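Local coordinates for putative integron gene cassette protein (Uncultured bacterium, PDB 3GHJ) that is of unknown function but belongs to the glyoxalase/bleomycin resistance protein/dioxygenase superfamily, whose members include metal-dependent enzymes and drug-binding resistance proteins, at residues 101-114 with 125-138. The protein carries 1 engineered substitution. Sequence-based numbering, arbitrary orientation.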
loop_
_atom_site.group_PDB
_atom_site.type_symbol
_atom_site.label_atom_id
_atom_site.label_comp_id
_atom_site.label_asym_id
_atom_site.label_seq_id
_atom_site.Cartn_x
_atom_site.Cartn_y
_atom_site.Cartn_z
ATOM N N LEU A 101 12.049 16.013 5.909
ATOM C CA LEU A 101 12.093 14.561 5.766
ATOM C C LEU A 101 13.214 14.140 4.822
ATOM O O LEU A 101 13.916 13.148 5.073
ATOM C CB LEU A 101 10.744 14.034 5.270
ATOM C CG LEU A 101 9.663 13.985 6.345
ATOM C CD1 LEU A 101 8.298 13.815 5.689
ATOM C CD2 LEU A 101 9.942 12.865 7.339
ATOM N N LYS A 102 13.381 14.883 3.733
ATOM C CA LYS A 102 14.501 14.637 2.828
ATOM C C LYS A 102 15.833 14.690 3.573
ATOM O O LYS A 102 16.671 13.791 3.448
ATOM C CB LYS A 102 14.496 15.643 1.678
ATOM C CG LYS A 102 15.725 15.549 0.785
ATOM C CD LYS A 102 15.574 16.464 -0.410
ATOM C CE LYS A 102 16.801 16.422 -1.303
ATOM N NZ LYS A 102 16.671 17.404 -2.421
ATOM N N LYS A 103 16.014 15.743 4.367
ATOM C CA LYS A 103 17.245 15.921 5.118
ATOM C C LYS A 103 17.441 14.821 6.158
ATOM O O LYS A 103 18.555 14.325 6.352
ATOM C CB LYS A 103 17.239 17.300 5.786
ATOM C CG LYS A 103 18.596 17.723 6.347
ATOM C CD LYS A 103 19.564 18.033 5.216
ATOM C CE LYS A 103 20.877 18.596 5.730
ATOM N NZ LYS A 103 21.804 18.901 4.606
ATOM N N ALA A 104 16.363 14.437 6.831
ATOM C CA ALA A 104 16.456 13.400 7.849
ATOM C C ALA A 104 16.893 12.076 7.229
ATOM O O ALA A 104 17.764 11.392 7.759
ATOM C CB ALA A 104 15.134 13.234 8.563
ATOM N N LEU A 105 16.282 11.711 6.108
ATOM C CA LEU A 105 16.683 10.490 5.420
ATOM C C LEU A 105 18.150 10.559 5.003
ATOM O O LEU A 105 18.911 9.609 5.222
ATOM C CB LEU A 105 15.791 10.231 4.198
ATOM C CG LEU A 105 14.356 9.764 4.455
ATOM C CD1 LEU A 105 13.596 9.714 3.141
ATOM C CD2 LEU A 105 14.346 8.406 5.125
ATOM N N GLU A 106 18.542 11.685 4.414
ATOM C CA GLU A 106 19.915 11.855 3.951
ATOM C C GLU A 106 20.893 11.714 5.113
ATOM O O GLU A 106 21.965 11.118 4.960
ATOM C CB GLU A 106 20.079 13.203 3.249
ATOM C CG GLU A 106 19.431 13.261 1.873
ATOM C CD GLU A 106 19.405 14.660 1.291
ATOM O OE1 GLU A 106 19.443 15.635 2.080
ATOM O OE2 GLU A 106 19.333 14.784 0.053
ATOM N N SER A 107 20.523 12.246 6.272
ATOM C CA SER A 107 21.408 12.187 7.436
ATOM C C SER A 107 21.627 10.748 7.895
ATOM O O SER A 107 22.657 10.428 8.494
ATOM C CB SER A 107 20.861 13.040 8.584
ATOM O OG SER A 107 19.763 12.410 9.212
ATOM N N LYS A 108 20.660 9.882 7.597
ATOM C CA LYS A 108 20.721 8.487 8.016
ATOM C C LYS A 108 21.299 7.613 6.905
ATOM O O LYS A 108 21.247 6.387 6.991
ATOM C CB LYS A 108 19.330 7.989 8.424
ATOM C CG LYS A 108 18.811 8.604 9.720
ATOM C CD LYS A 108 17.367 8.200 9.988
ATOM C CE LYS A 108 16.830 8.852 11.259
ATOM N NZ LYS A 108 15.408 8.482 11.544
ATOM N N GLY A 109 21.838 8.255 5.872
ATOM C CA GLY A 109 22.525 7.566 4.793
ATOM C C GLY A 109 21.648 7.127 3.634
ATOM O O GLY A 109 22.076 6.332 2.804
ATOM N N VAL A 110 20.428 7.651 3.566
ATOM C CA VAL A 110 19.505 7.283 2.496
ATOM C C VAL A 110 19.487 8.333 1.397
ATOM O O VAL A 110 19.218 9.505 1.661
ATOM C CB VAL A 110 18.068 7.126 3.044
ATOM C CG1 VAL A 110 17.084 6.783 1.915
ATOM C CG2 VAL A 110 18.034 6.074 4.151
ATOM N N SER A 111 19.759 7.917 0.162
ATOM C CA SER A 111 19.736 8.829 -0.982
ATOM C C SER A 111 18.313 9.175 -1.413
ATOM O O SER A 111 17.499 8.288 -1.679
ATOM C CB SER A 111 20.503 8.230 -2.161
ATOM O OG SER A 111 21.876 8.106 -1.851
ATOM N N VAL A 112 18.022 10.467 -1.501
ATOM C CA VAL A 112 16.668 10.922 -1.782
ATOM C C VAL A 112 16.596 11.708 -3.078
ATOM O O VAL A 112 17.432 12.584 -3.341
ATOM C CB VAL A 112 16.112 11.788 -0.624
ATOM C CG1 VAL A 112 14.686 12.250 -0.920
ATOM C CG2 VAL A 112 16.175 11.027 0.695
ATOM N N HIS A 113 15.619 11.362 -3.907
ATOM C CA HIS A 113 15.354 12.082 -5.139
ATOM C C HIS A 113 14.128 12.959 -4.959
ATOM O O HIS A 113 13.122 12.535 -4.383
ATOM C CB HIS A 113 15.139 11.107 -6.302
ATOM C CG HIS A 113 14.780 11.777 -7.593
ATOM N ND1 HIS A 113 15.714 12.402 -8.391
ATOM C CD2 HIS A 113 13.591 11.919 -8.224
ATOM C CE1 HIS A 113 15.115 12.902 -9.457
ATOM N NE2 HIS A 113 13.827 12.623 -9.381
ATOM N N GLY A 114 14.211 14.189 -5.448
ATOM C CA GLY A 114 13.109 15.119 -5.338
ATOM C C GLY A 114 13.509 16.265 -4.431
ATOM O O GLY A 114 14.664 16.323 -3.999
ATOM N N SER A 125 6.414 14.890 -4.305
ATOM C CA SER A 125 6.919 13.573 -3.927
ATOM C C SER A 125 8.409 13.561 -3.651
ATOM O O SER A 125 9.182 14.293 -4.277
ATOM C CB SER A 125 6.643 12.549 -5.026
ATOM O OG SER A 125 5.257 12.399 -5.269
ATOM N N LEU A 126 8.816 12.718 -2.710
ATOM C CA LEU A 126 10.206 12.341 -2.549
ATOM C C LEU A 126 10.326 10.858 -2.810
ATOM O O LEU A 126 9.444 10.093 -2.422
ATOM C CB LEU A 126 10.679 12.586 -1.123
ATOM C CG LEU A 126 10.708 14.033 -0.647
ATOM C CD1 LEU A 126 10.985 14.041 0.838
ATOM C CD2 LEU A 126 11.786 14.798 -1.424
ATOM N N TYR A 127 11.429 10.444 -3.420
ATOM C CA TYR A 127 11.639 9.043 -3.763
ATOM C C TYR A 127 12.919 8.515 -3.149
ATOM O O TYR A 127 13.945 9.198 -3.156
ATOM C CB TYR A 127 11.698 8.877 -5.281
ATOM C CG TYR A 127 10.403 9.209 -5.979
ATOM C CD1 TYR A 127 10.203 10.458 -6.558
ATOM C CD2 TYR A 127 9.369 8.283 -6.042
ATOM C CE1 TYR A 127 9.007 10.770 -7.196
ATOM C CE2 TYR A 127 8.170 8.584 -6.682
ATOM C CZ TYR A 127 8.002 9.825 -7.259
ATOM O OH TYR A 127 6.817 10.125 -7.897
ATOM N N PHE A 128 12.872 7.300 -2.621
ATOM C CA PHE A 128 14.044 6.678 -2.022
ATOM C C PHE A 128 13.836 5.179 -1.978
ATOM O O PHE A 128 12.717 4.688 -2.185
ATOM C CB PHE A 128 14.304 7.219 -0.607
ATOM C CG PHE A 128 13.175 6.972 0.366
ATOM C CD1 PHE A 128 12.073 7.812 0.394
ATOM C CD2 PHE A 128 13.225 5.901 1.251
ATOM C CE1 PHE A 128 11.030 7.592 1.298
ATOM C CE2 PHE A 128 12.189 5.669 2.155
ATOM C CZ PHE A 128 11.088 6.515 2.176
ATOM N N ALA A 129 14.914 4.451 -1.719
ATOM C CA ALA A 129 14.900 2.994 -1.671
ATOM C C ALA A 129 14.906 2.463 -0.244
ATOM O O ALA A 129 15.484 3.075 0.655
ATOM C CB ALA A 129 16.103 2.431 -2.444
ATOM N N ASP A 130 14.257 1.317 -0.030
ATOM C CA ASP A 130 14.487 0.552 1.185
ATOM C C ASP A 130 15.686 -0.394 0.951
ATOM O O ASP A 130 16.303 -0.347 -0.121
ATOM C CB ASP A 130 13.194 -0.152 1.669
ATOM C CG ASP A 130 12.912 -1.467 0.964
ATOM O OD1 ASP A 130 13.535 -1.777 -0.068
ATOM O OD2 ASP A 130 12.033 -2.190 1.469
ATOM N N PRO A 131 16.047 -1.214 1.948
ATOM C CA PRO A 131 17.246 -2.051 1.771
ATOM C C PRO A 131 17.119 -3.082 0.659
ATOM O O PRO A 131 18.127 -3.652 0.220
ATOM C CB PRO A 131 17.373 -2.757 3.124
ATOM C CG PRO A 131 16.771 -1.784 4.092
ATOM C CD PRO A 131 15.591 -1.202 3.350
ATOM N N ASN A 132 15.893 -3.326 0.209
ATOM C CA ASN A 132 15.616 -4.293 -0.841
ATOM C C ASN A 132 15.562 -3.642 -2.210
ATOM O O ASN A 132 15.302 -4.314 -3.212
ATOM C CB ASN A 132 14.258 -4.929 -0.549
ATOM C CG ASN A 132 14.160 -5.412 0.873
ATOM O OD1 ASN A 132 13.456 -4.817 1.717
ATOM N ND2 ASN A 132 14.889 -6.466 1.175
ATOM N N GLY A 133 15.762 -2.331 -2.262
ATOM C CA GLY A 133 15.641 -1.616 -3.513
ATOM C C GLY A 133 14.206 -1.369 -3.933
ATOM O O GLY A 133 13.950 -1.006 -5.078
ATOM N N HIS A 134 13.259 -1.553 -3.020
ATOM C CA HIS A 134 11.902 -1.162 -3.367
ATOM C C HIS A 134 11.836 0.338 -3.561
ATOM O O HIS A 134 12.624 1.098 -2.970
ATOM C CB HIS A 134 10.909 -1.616 -2.305
ATOM C CG HIS A 134 10.769 -3.096 -2.243
ATOM N ND1 HIS A 134 10.615 -3.868 -3.375
ATOM C CD2 HIS A 134 10.793 -3.954 -1.195
ATOM C CE1 HIS A 134 10.538 -5.140 -3.024
ATOM N NE2 HIS A 134 10.636 -5.219 -1.708
ATOM N N ALA A 135 10.915 0.762 -4.415
ATOM C CA ALA A 135 10.759 2.168 -4.739
ATOM C C ALA A 135 9.774 2.799 -3.770
ATOM O O ALA A 135 8.557 2.745 -3.982
ATOM C CB ALA A 135 10.269 2.309 -6.183
ATOM N N LEU A 136 10.296 3.374 -2.692
ATOM C CA LEU A 136 9.461 4.038 -1.700
ATOM C C LEU A 136 9.306 5.512 -2.034
ATOM O O LEU A 136 10.072 6.081 -2.821
ATOM C CB LEU A 136 10.036 3.860 -0.287
ATOM C CG LEU A 136 9.672 2.563 0.442
ATOM C CD1 LEU A 136 10.130 1.341 -0.349
ATOM C CD2 LEU A 136 10.271 2.560 1.852
ATOM N N GLU A 137 8.303 6.128 -1.435
ATOM C CA GLU A 137 7.955 7.499 -1.746
ATOM C C GLU A 137 7.283 8.129 -0.534
ATOM O O GLU A 137 6.578 7.446 0.220
ATOM C CB GLU A 137 7.027 7.519 -2.970
ATOM C CG GLU A 137 6.437 8.871 -3.318
ATOM C CD GLU A 137 5.405 8.801 -4.427
ATOM O OE1 GLU A 137 5.296 7.745 -5.093
ATOM O OE2 GLU A 137 4.688 9.804 -4.623
ATOM N N PHE A 138 7.542 9.418 -0.323
ATOM C CA PHE A 138 6.700 10.248 0.527
ATOM C C PHE A 138 5.903 11.149 -0.406
ATOM O O PHE A 138 6.485 11.793 -1.285
ATOM C CB PHE A 138 7.526 11.128 1.469
ATOM C CG PHE A 138 8.297 10.377 2.524
ATOM C CD1 PHE A 138 7.836 9.186 3.055
ATOM C CD2 PHE A 138 9.477 10.908 3.032
ATOM C CE1 PHE A 138 8.560 8.523 4.043
ATOM C CE2 PHE A 138 10.196 10.250 4.012
ATOM C CZ PHE A 138 9.737 9.064 4.528
HETATM O O HOH W 1 17.564 5.652 -1.793
#
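Phe-128 sets its CG between its own backbone N and carbonyl carbon (chi1 61°), and Leu-105 sets its CG beside its backbone N (chi1 -73°). The two side chains then cross at about a right angle. Leu-105 CD1 lies over one face of the Phe-128 ring, 3.8 Å from the centroid, a CH-pi contact. Leu-136 CB backs the opposite face. Leu-105 CD1 also reaches Phe-138 CE2 at 3.6 Å. Phe-138 also meets Leu-101 CB, and its ring face receives Phe-128 CE1 over the centre. Val-110 CG1 packs on Phe-128 CB at 3.8 Å.

Farther along, His-113 and Tyr-127 form an antiparallel hydrogen-bonded pair. His-113 N donates to Tyr-127 O (2.8 Å, nearly straight at 176°), and Tyr-127 N donates back to His-113 O. On the Ser-111 side of this pair one water links Ser-111 O to Ala-129 N. Leu-126 CD2 fits against Val-112 CG1. Lys-102 NZ bonds to Gly-114 O at 2.8 Å.

Helix 98-107 follows strand 88-93 and packs on its sheet, in a beta-alpha-beta-beta-beta module of the family. Ile-49 and Leu-50 extend the apolar cluster. Apolar contacts thus hold helix to sheet, Lys-102 adds a polar tie, and paired backbone bonds join the hairpin strands.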